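Local coordinates for protein Cap5O (Staphylococcus aureus, PDB 3OJO) that probably oxidises UDP-N-acetyl-mannosamine with NAD as electron acceptor, a step in the making of the capsular polysaccharide, at residues 316-322 and 375-381; 309-315 and 399-404; 28-32 and 65-69. One frame throughout, in Å; residues are numbered along the deposited sequence.

Contact 1: residues 316-322 and 375-381; sequences NKVTVFG and ASLVLIL
F321 lays its ring against V378, whose CG1 sits over the ring centre, 3.8 Å from the centroid and 7° off the normal, a CH-pi contact. V378 can do this because CG1 stands anti to its backbone N (chi1 152°), while CG2 turns to T319, a buried residue whose OG1 bonds to A371 O. These residues lie on parallel strands 317-321 and the central 377-380 of the five-stranded sheet of the probable UDP-binding domain. The ladder runs from T319 N to L377 O, from L379 N to T319 O (2.7 Å), from F321 N to L379 O and from L381 N to F321 O.

The middle of this ladder is tight on both faces. Opposite F321, V318 CG2 lies 3.9 Å from L377 CD2, and V320 CG1 meets L381 CD1 at 3.7 Å. Helices 286-312 and 336-346 cover this face, so branched, apolar residues suit it.

The N-terminal end, next to solvent, is looser. K317 O takes S376 N at 2.8 Å and L377 N only weakly, at 3.5 Å. The extended K317 chain runs past A375, with CD 3.8 Å from A375 CB, to bring its ammonium to the carbonyls of K373 and A371.

The facing peptide groups thus satisfy each other, strands 351-355 and 402-405 pair with outward ones, and both faces are mostly hydrocarbon, while charge stays at the partly exposed N-terminal end.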
loop_
_atom_site.group_PDB
_atom_site.type_symbol
_atom_site.label_atom_id
_atom_site.label_comp_id
_atom_site.label_asym_id
_atom_site.label_seq_id
_atom_site.Cartn_x
_atom_site.Cartn_y
_atom_site.Cartn_z
ATOM N N ASN B 316 35.498 17.157 3.175
ATOM C CA ASN B 316 34.785 16.869 1.930
ATOM C C ASN B 316 34.499 15.364 1.787
ATOM O O ASN B 316 33.644 14.977 0.991
ATOM C CB ASN B 316 35.632 17.338 0.733
ATOM C CG ASN B 316 35.457 18.787 0.361
ATOM O OD1 ASN B 316 34.800 19.578 1.058
ATOM N ND2 ASN B 316 36.020 19.163 -0.776
ATOM N N LYS B 317 35.242 14.528 2.549
ATOM C CA LYS B 317 35.170 13.077 2.494
ATOM C C LYS B 317 33.927 12.419 3.085
ATOM O O LYS B 317 33.672 12.511 4.292
ATOM C CB LYS B 317 36.465 12.411 2.983
ATOM C CG LYS B 317 36.721 11.073 2.296
ATOM C CD LYS B 317 37.680 10.196 3.067
ATOM C CE LYS B 317 37.755 8.822 2.457
ATOM N NZ LYS B 317 38.648 7.927 3.229
ATOM N N VAL B 318 33.170 11.731 2.201
ATOM C CA VAL B 318 31.985 10.942 2.529
ATOM C C VAL B 318 32.267 9.505 2.119
ATOM O O VAL B 318 32.597 9.254 0.954
ATOM C CB VAL B 318 30.632 11.470 1.951
ATOM C CG1 VAL B 318 30.642 11.522 0.430
ATOM C CG2 VAL B 318 29.451 10.630 2.447
ATOM N N THR B 319 32.160 8.570 3.081
ATOM C CA THR B 319 32.355 7.151 2.811
ATOM C C THR B 319 31.002 6.463 2.660
ATOM O O THR B 319 30.238 6.352 3.618
ATOM C CB THR B 319 33.247 6.479 3.866
ATOM O OG1 THR B 319 34.457 7.216 3.991
ATOM C CG2 THR B 319 33.566 5.036 3.517
ATOM N N VAL B 320 30.715 6.002 1.452
ATOM C CA VAL B 320 29.489 5.267 1.146
ATOM C C VAL B 320 29.680 3.812 1.625
ATOM O O VAL B 320 30.716 3.197 1.357
ATOM C CB VAL B 320 29.134 5.396 -0.366
ATOM C CG1 VAL B 320 28.200 4.283 -0.835
ATOM C CG2 VAL B 320 28.549 6.769 -0.675
ATOM N N PHE B 321 28.693 3.299 2.370
ATOM C CA PHE B 321 28.653 1.934 2.898
ATOM C C PHE B 321 27.522 1.174 2.181
ATOM O O PHE B 321 26.348 1.340 2.499
ATOM C CB PHE B 321 28.443 1.959 4.423
ATOM C CG PHE B 321 29.688 1.952 5.274
ATOM C CD1 PHE B 321 29.672 1.392 6.544
ATOM C CD2 PHE B 321 30.868 2.532 4.822
ATOM C CE1 PHE B 321 30.817 1.401 7.347
ATOM C CE2 PHE B 321 32.020 2.529 5.622
ATOM C CZ PHE B 321 31.983 1.967 6.881
ATOM N N GLY B 322 27.895 0.393 1.183
ATOM C CA GLY B 322 26.965 -0.366 0.366
ATOM C C GLY B 322 26.644 0.315 -0.948
ATOM O O GLY B 322 26.313 1.502 -0.972
ATOM N N ALA B 375 37.400 10.727 6.900
ATOM C CA ALA B 375 36.052 11.023 6.433
ATOM C C ALA B 375 35.252 11.808 7.469
ATOM O O ALA B 375 35.387 11.574 8.675
ATOM C CB ALA B 375 35.331 9.739 6.062
ATOM N N SER B 376 34.429 12.756 6.979
ATOM C CA SER B 376 33.537 13.578 7.800
ATOM C C SER B 376 32.183 12.884 8.043
ATOM O O SER B 376 31.569 13.126 9.081
ATOM C CB SER B 376 33.316 14.939 7.155
ATOM O OG SER B 376 34.546 15.630 7.016
ATOM N N LEU B 377 31.729 12.014 7.102
ATOM C CA LEU B 377 30.450 11.288 7.185
ATOM C C LEU B 377 30.489 9.877 6.583
ATOM O O LEU B 377 31.018 9.696 5.496
ATOM C CB LEU B 377 29.322 12.135 6.529
ATOM C CG LEU B 377 27.967 11.467 6.207
ATOM C CD1 LEU B 377 27.116 11.232 7.462
ATOM C CD2 LEU B 377 27.207 12.255 5.160
ATOM N N VAL B 378 29.924 8.886 7.300
ATOM C CA VAL B 378 29.718 7.505 6.813
ATOM C C VAL B 378 28.248 7.396 6.373
ATOM O O VAL B 378 27.321 7.602 7.172
ATOM C CB VAL B 378 30.163 6.380 7.786
ATOM C CG1 VAL B 378 29.348 5.096 7.594
ATOM C CG2 VAL B 378 31.653 6.095 7.612
ATOM N N LEU B 379 28.054 7.153 5.081
ATOM C CA LEU B 379 26.731 7.070 4.488
ATOM C C LEU B 379 26.309 5.618 4.273
ATOM O O LEU B 379 26.872 4.941 3.412
ATOM C CB LEU B 379 26.688 7.894 3.179
ATOM C CG LEU B 379 25.327 8.151 2.533
ATOM C CD1 LEU B 379 24.355 8.850 3.497
ATOM C CD2 LEU B 379 25.485 8.957 1.260
ATOM N N ILE B 380 25.309 5.146 5.049
ATOM C CA ILE B 380 24.810 3.777 4.883
ATOM C C ILE B 380 23.610 3.684 3.898
ATOM O O ILE B 380 22.504 4.154 4.180
ATOM C CB ILE B 380 24.618 3.006 6.203
ATOM C CG1 ILE B 380 25.779 3.289 7.170
ATOM C CG2 ILE B 380 24.449 1.506 5.911
ATOM C CD1 ILE B 380 25.780 2.504 8.394
ATOM N N LEU B 381 23.872 3.062 2.742
ATOM C CA LEU B 381 22.943 2.925 1.620
ATOM C C LEU B 381 22.471 1.503 1.323
ATOM O O LEU B 381 21.505 1.352 0.570
ATOM C CB LEU B 381 23.518 3.578 0.349
ATOM C CG LEU B 381 24.027 5.006 0.433
ATOM C CD1 LEU B 381 24.629 5.395 -0.854
ATOM C CD2 LEU B 381 22.919 5.981 0.834
#

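Contact 2: residues 309-315 and 399-404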
loop_
_atom_site.group_PDB
_atom_site.type_symbol
_atom_site.label_atom_id
_atom_site.label_comp_id
_atom_site.label_asym_id
_atom_site.label_seq_id
_atom_site.Cartn_x
_atom_site.Cartn_y
_atom_site.Cartn_z
ATOM N N ILE B 309 25.128 18.010 5.620
ATOM C CA ILE B 309 25.906 17.453 6.740
ATOM C C ILE B 309 27.367 17.901 6.595
ATOM O O ILE B 309 27.977 18.371 7.554
ATOM C CB ILE B 309 25.779 15.898 6.830
ATOM C CG1 ILE B 309 24.322 15.458 7.143
ATOM C CG2 ILE B 309 26.767 15.308 7.855
ATOM C CD1 ILE B 309 23.959 13.988 6.715
ATOM N N ILE B 310 27.899 17.762 5.371
ATOM C CA ILE B 310 29.258 18.097 4.976
ATOM C C ILE B 310 29.536 19.609 5.008
ATOM O O ILE B 310 30.695 20.007 5.108
ATOM C CB ILE B 310 29.599 17.353 3.639
ATOM C CG1 ILE B 310 30.770 16.372 3.800
ATOM C CG2 ILE B 310 29.730 18.255 2.404
ATOM C CD1 ILE B 310 30.461 15.166 4.678
ATOM N N LYS B 311 28.472 20.437 4.949
ATOM C CA LYS B 311 28.540 21.898 5.030
ATOM C C LYS B 311 28.809 22.287 6.493
ATOM O O LYS B 311 29.717 23.080 6.756
ATOM C CB LYS B 311 27.231 22.528 4.514
ATOM C CG LYS B 311 27.140 24.042 4.691
ATOM C CD LYS B 311 25.691 24.560 4.827
ATOM C CE LYS B 311 24.861 24.004 5.982
ATOM N NZ LYS B 311 25.524 24.175 7.306
ATOM N N ALA B 312 28.045 21.696 7.434
ATOM C CA ALA B 312 28.159 21.923 8.875
ATOM C C ALA B 312 29.465 21.370 9.476
ATOM O O ALA B 312 29.832 21.759 10.589
ATOM C CB ALA B 312 26.961 21.317 9.588
ATOM N N LEU B 313 30.163 20.472 8.754
ATOM C CA LEU B 313 31.410 19.869 9.236
ATOM C C LEU B 313 32.640 20.232 8.388
ATOM O O LEU B 313 32.510 20.629 7.224
ATOM C CB LEU B 313 31.268 18.338 9.340
ATOM C CG LEU B 313 30.349 17.780 10.432
ATOM C CD1 LEU B 313 29.998 16.325 10.145
ATOM C CD2 LEU B 313 30.991 17.884 11.794
ATOM N N SER B 314 33.836 20.098 8.984
ATOM C CA SER B 314 35.094 20.359 8.289
ATOM C C SER B 314 35.487 19.093 7.523
ATOM O O SER B 314 35.558 18.006 8.106
ATOM C CB SER B 314 36.187 20.783 9.269
ATOM O OG SER B 314 36.343 19.853 10.329
ATOM N N GLY B 315 35.671 19.239 6.216
ATOM C CA GLY B 315 36.013 18.137 5.325
ATOM C C GLY B 315 35.088 18.001 4.128
ATOM O O GLY B 315 34.034 18.646 4.057
ATOM N N LYS B 399 37.524 11.760 10.453
ATOM C CA LYS B 399 37.759 13.170 10.796
ATOM C C LYS B 399 36.635 13.641 11.727
ATOM O O LYS B 399 36.859 14.502 12.582
ATOM C CB LYS B 399 37.814 14.039 9.524
ATOM C CG LYS B 399 38.167 15.496 9.773
ATOM C CD LYS B 399 38.455 16.263 8.499
ATOM C CE LYS B 399 38.883 17.678 8.814
ATOM N NZ LYS B 399 39.588 18.318 7.675
ATOM N N HIS B 400 35.420 13.073 11.538
ATOM C CA HIS B 400 34.218 13.317 12.336
ATOM C C HIS B 400 33.442 12.010 12.384
ATOM O O HIS B 400 33.082 11.485 11.337
ATOM C CB HIS B 400 33.351 14.420 11.710
ATOM C CG HIS B 400 34.032 15.747 11.603
ATOM N ND1 HIS B 400 34.173 16.579 12.699
ATOM C CD2 HIS B 400 34.574 16.350 10.520
ATOM C CE1 HIS B 400 34.806 17.654 12.251
ATOM N NE2 HIS B 400 35.063 17.563 10.945
ATOM N N LYS B 401 33.215 11.461 13.582
ATOM C CA LYS B 401 32.486 10.204 13.731
ATOM C C LYS B 401 30.950 10.389 13.631
ATOM O O LYS B 401 30.239 10.370 14.646
ATOM C CB LYS B 401 32.912 9.451 15.007
ATOM C CG LYS B 401 34.348 8.930 14.974
ATOM C CD LYS B 401 34.685 8.149 16.240
ATOM C CE LYS B 401 36.169 8.052 16.486
ATOM N NZ LYS B 401 36.475 7.233 17.690
ATOM N N VAL B 402 30.450 10.606 12.390
ATOM C CA VAL B 402 29.010 10.752 12.125
ATOM C C VAL B 402 28.505 9.743 11.087
ATOM O O VAL B 402 29.162 9.517 10.071
ATOM C CB VAL B 402 28.476 12.203 11.912
ATOM C CG1 VAL B 402 29.088 13.190 12.907
ATOM C CG2 VAL B 402 28.666 12.687 10.486
ATOM N N ILE B 403 27.353 9.117 11.374
ATOM C CA ILE B 403 26.704 8.129 10.511
ATOM C C ILE B 403 25.282 8.575 10.139
ATOM O O ILE B 403 24.473 8.832 11.036
ATOM C CB ILE B 403 26.661 6.722 11.186
ATOM C CG1 ILE B 403 28.071 6.167 11.457
ATOM C CG2 ILE B 403 25.817 5.725 10.352
ATOM C CD1 ILE B 403 28.097 4.902 12.273
ATOM N N PHE B 404 24.971 8.626 8.818
ATOM C CA PHE B 404 23.617 8.845 8.308
ATOM C C PHE B 404 23.185 7.538 7.626
ATOM O O PHE B 404 23.654 7.193 6.531
ATOM C CB PHE B 404 23.471 10.065 7.376
ATOM C CG PHE B 404 22.067 10.254 6.833
ATOM C CD1 PHE B 404 20.949 9.964 7.617
ATOM C CD2 PHE B 404 21.861 10.721 5.543
ATOM C CE1 PHE B 404 19.659 10.108 7.106
ATOM C CE2 PHE B 404 20.567 10.882 5.042
ATOM C CZ PHE B 404 19.480 10.583 5.832
#
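L313 and H400 run antiparallel alongside each other, the leucine placing CD2 over one face of the imidazole, 3.7 Å from the ring centroid and 17° off its normal. This CH-pi contact is offset toward the rim, near ND1. At the ring edge S314 OG lies 2.7 Å from H400 NE2 in a hydrogen bond whose donor may be either group. The serine reaches it because chi1 of 54° sets OG between its backbone N and carbonyl carbon. Histidine suits the place by offering a flat face to a leucine and a polar edge to a serine at once.

The other branch of L313, CD1, meets V402 CG2 tip to tip at 3.9 Å. I309, one turn earlier, passes V402 in the opposite sense, and its side chain lies roughly perpendicular to that of F404, with I309 CD1 4.0 Å from F404 CB. On the exposed flank the extended K399 lies along S314, with CD 3.4 Å from S314 O.

The C-terminal end of the long helix 286-312 and the turn after it thus rest on strand 402-405 and the loop leading into it. That strand lies between 377-380 and 418-420, with L377 touching both I310 and V402 beneath the helix.

Contact 3: residues 28-32 and 65-69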
loop_
_atom_site.group_PDB
_atom_site.type_symbol
_atom_site.label_atom_id
_atom_site.label_comp_id
_atom_site.label_asym_id
_atom_site.label_seq_id
_atom_site.Cartn_x
_atom_site.Cartn_y
_atom_site.Cartn_z
ATOM N N ILE B 28 20.373 -27.663 -13.565
ATOM C CA ILE B 28 21.015 -28.571 -12.621
ATOM C C ILE B 28 19.961 -29.448 -11.913
ATOM O O ILE B 28 20.149 -30.656 -11.812
ATOM C CB ILE B 28 21.989 -27.788 -11.665
ATOM C CG1 ILE B 28 23.279 -27.403 -12.415
ATOM C CG2 ILE B 28 22.317 -28.567 -10.368
ATOM C CD1 ILE B 28 24.168 -26.329 -11.702
ATOM N N MET B 29 18.842 -28.839 -11.500
ATOM C CA MET B 29 17.730 -29.475 -10.814
ATOM C C MET B 29 17.009 -30.575 -11.622
ATOM O O MET B 29 16.794 -31.669 -11.094
ATOM C CB MET B 29 16.751 -28.419 -10.307
ATOM C CG MET B 29 15.791 -28.950 -9.270
ATOM S SD MET B 29 16.554 -29.889 -7.910
ATOM C CE MET B 29 16.731 -28.680 -6.750
ATOM N N PHE B 30 16.637 -30.297 -12.884
ATOM C CA PHE B 30 15.970 -31.282 -13.731
ATOM C C PHE B 30 16.902 -32.452 -14.076
ATOM O O PHE B 30 16.451 -33.601 -14.087
ATOM C CB PHE B 30 15.450 -30.634 -15.013
ATOM C CG PHE B 30 14.177 -29.832 -14.865
ATOM C CD1 PHE B 30 12.933 -30.463 -14.855
ATOM C CD2 PHE B 30 14.211 -28.442 -14.841
ATOM C CE1 PHE B 30 11.749 -29.711 -14.800
ATOM C CE2 PHE B 30 13.031 -27.698 -14.791
ATOM C CZ PHE B 30 11.810 -28.335 -14.764
ATOM N N ALA B 31 18.205 -32.150 -14.331
ATOM C CA ALA B 31 19.249 -33.126 -14.649
ATOM C C ALA B 31 19.535 -34.043 -13.457
ATOM O O ALA B 31 19.833 -35.222 -13.654
ATOM C CB ALA B 31 20.513 -32.416 -15.094
ATOM N N LYS B 32 19.417 -33.503 -12.225
ATOM C CA LYS B 32 19.585 -34.207 -10.946
ATOM C C LYS B 32 18.494 -35.289 -10.796
ATOM O O LYS B 32 18.686 -36.258 -10.060
ATOM C CB LYS B 32 19.485 -33.193 -9.782
ATOM C CG LYS B 32 19.958 -33.705 -8.432
ATOM C CD LYS B 32 19.517 -32.796 -7.291
ATOM C CE LYS B 32 19.782 -33.415 -5.933
ATOM N NZ LYS B 32 21.207 -33.296 -5.525
ATOM N N VAL B 65 26.827 -30.146 -6.700
ATOM C CA VAL B 65 25.660 -30.700 -7.404
ATOM C C VAL B 65 25.941 -30.708 -8.894
ATOM O O VAL B 65 25.680 -31.719 -9.557
ATOM C CB VAL B 65 24.344 -29.950 -7.065
ATOM C CG1 VAL B 65 23.133 -30.740 -7.543
ATOM C CG2 VAL B 65 24.233 -29.671 -5.570
ATOM N N TYR B 66 26.515 -29.588 -9.412
ATOM C CA TYR B 66 26.895 -29.441 -10.815
ATOM C C TYR B 66 27.908 -30.511 -11.238
ATOM O O TYR B 66 27.784 -31.053 -12.334
ATOM C CB TYR B 66 27.480 -28.041 -11.072
ATOM C CG TYR B 66 27.902 -27.823 -12.512
ATOM C CD1 TYR B 66 26.980 -27.923 -13.550
ATOM C CD2 TYR B 66 29.229 -27.579 -12.838
ATOM C CE1 TYR B 66 27.366 -27.765 -14.873
ATOM C CE2 TYR B 66 29.627 -27.420 -14.164
ATOM C CZ TYR B 66 28.691 -27.512 -15.177
ATOM O OH TYR B 66 29.060 -27.330 -16.480
ATOM N N GLU B 67 28.902 -30.806 -10.373
ATOM C CA GLU B 67 29.929 -31.830 -10.606
ATOM C C GLU B 67 29.320 -33.219 -10.788
ATOM O O GLU B 67 29.740 -33.926 -11.699
ATOM C CB GLU B 67 30.976 -31.839 -9.488
ATOM C CG GLU B 67 32.050 -30.774 -9.653
ATOM C CD GLU B 67 32.949 -30.497 -8.465
ATOM O OE1 GLU B 67 32.755 -31.112 -7.391
ATOM O OE2 GLU B 67 33.859 -29.653 -8.615
ATOM N N GLU B 68 28.301 -33.583 -9.978
ATOM C CA GLU B 68 27.585 -34.867 -10.079
ATOM C C GLU B 68 26.830 -34.985 -11.405
ATOM O O GLU B 68 26.930 -35.991 -12.100
ATOM C CB GLU B 68 26.562 -35.025 -8.931
ATOM C CG GLU B 68 27.142 -35.060 -7.526
ATOM C CD GLU B 68 26.111 -35.387 -6.461
ATOM O OE1 GLU B 68 25.325 -34.484 -6.088
ATOM O OE2 GLU B 68 26.081 -36.556 -6.010
ATOM N N VAL B 69 26.063 -33.951 -11.725
ATOM C CA VAL B 69 25.192 -33.816 -12.892
ATOM C C VAL B 69 25.963 -33.727 -14.223
ATOM O O VAL B 69 25.504 -34.260 -15.239
ATOM C CB VAL B 69 24.209 -32.638 -12.607
ATOM C CG1 VAL B 69 23.862 -31.832 -13.841
ATOM C CG2 VAL B 69 22.953 -33.142 -11.915
#
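In the Rossmann-type NAD-binding domain, the helix that follows the first strand, 23-32, packs beside helix 62-71, their local axes 9.7 Å apart and at 49° to each other. I28 carries the inner part. Its CG2 meets V65 CG1 at 3.7 Å, the two side chains crossing at a slant. The I28 and Y66 side chains stand at about a right angle, with I28 CD1 3.7 Å from Y66 CD1. With CG1 beside the backbone N (chi1 -75°) and CG2 anti to it, isoleucine spreads its two branches over successive residues of the other helix.

One turn on, A31 is small enough to let V69 come close, A31 CB to V69 CG1 3.6 Å. V69 CG2 settles against the backbone, 3.6 Å from K32 N. L75 of the neighbouring strand 75-78 touches I28, A31, Y66 and V69, closing the apolar cluster from the sheet side, and the Y66 hydroxyl bonds to L50 O.

Toward solvent, K32 passes across V65, its chain bent at the end so that NZ lies 3.8 Å from V65 CG1. Its ammonium is 4.3 Å from E68 OE1, too far for a salt bridge, and any attraction there is likely to be modest. Apolar contact between branched and small side chains therefore joins the two helices, with long charged side chains at the margin.

Contacts 1 and 2 build one unit, the C-terminal parallel sheet and the helix against it. Their centres are about 9 Å apart, and contact 1 is nested within the chain loop that contact 2 closes. They meet directly: S376 OG probably bonds to S314 O at 2.8 Å, and V378 N to V402 O at 2.9 Å, so the sheet passes from one contact to the next. Contact 3 belongs to the N-terminal NAD-binding domain, its centre about 43 Å from that of contact 1 and about 52 Å from that of contact 2. It alone lies fairly near the cofactor: the I28 side chain is about 12 Å from bound NAD and about 11 Å from that of NAD-binding Y21.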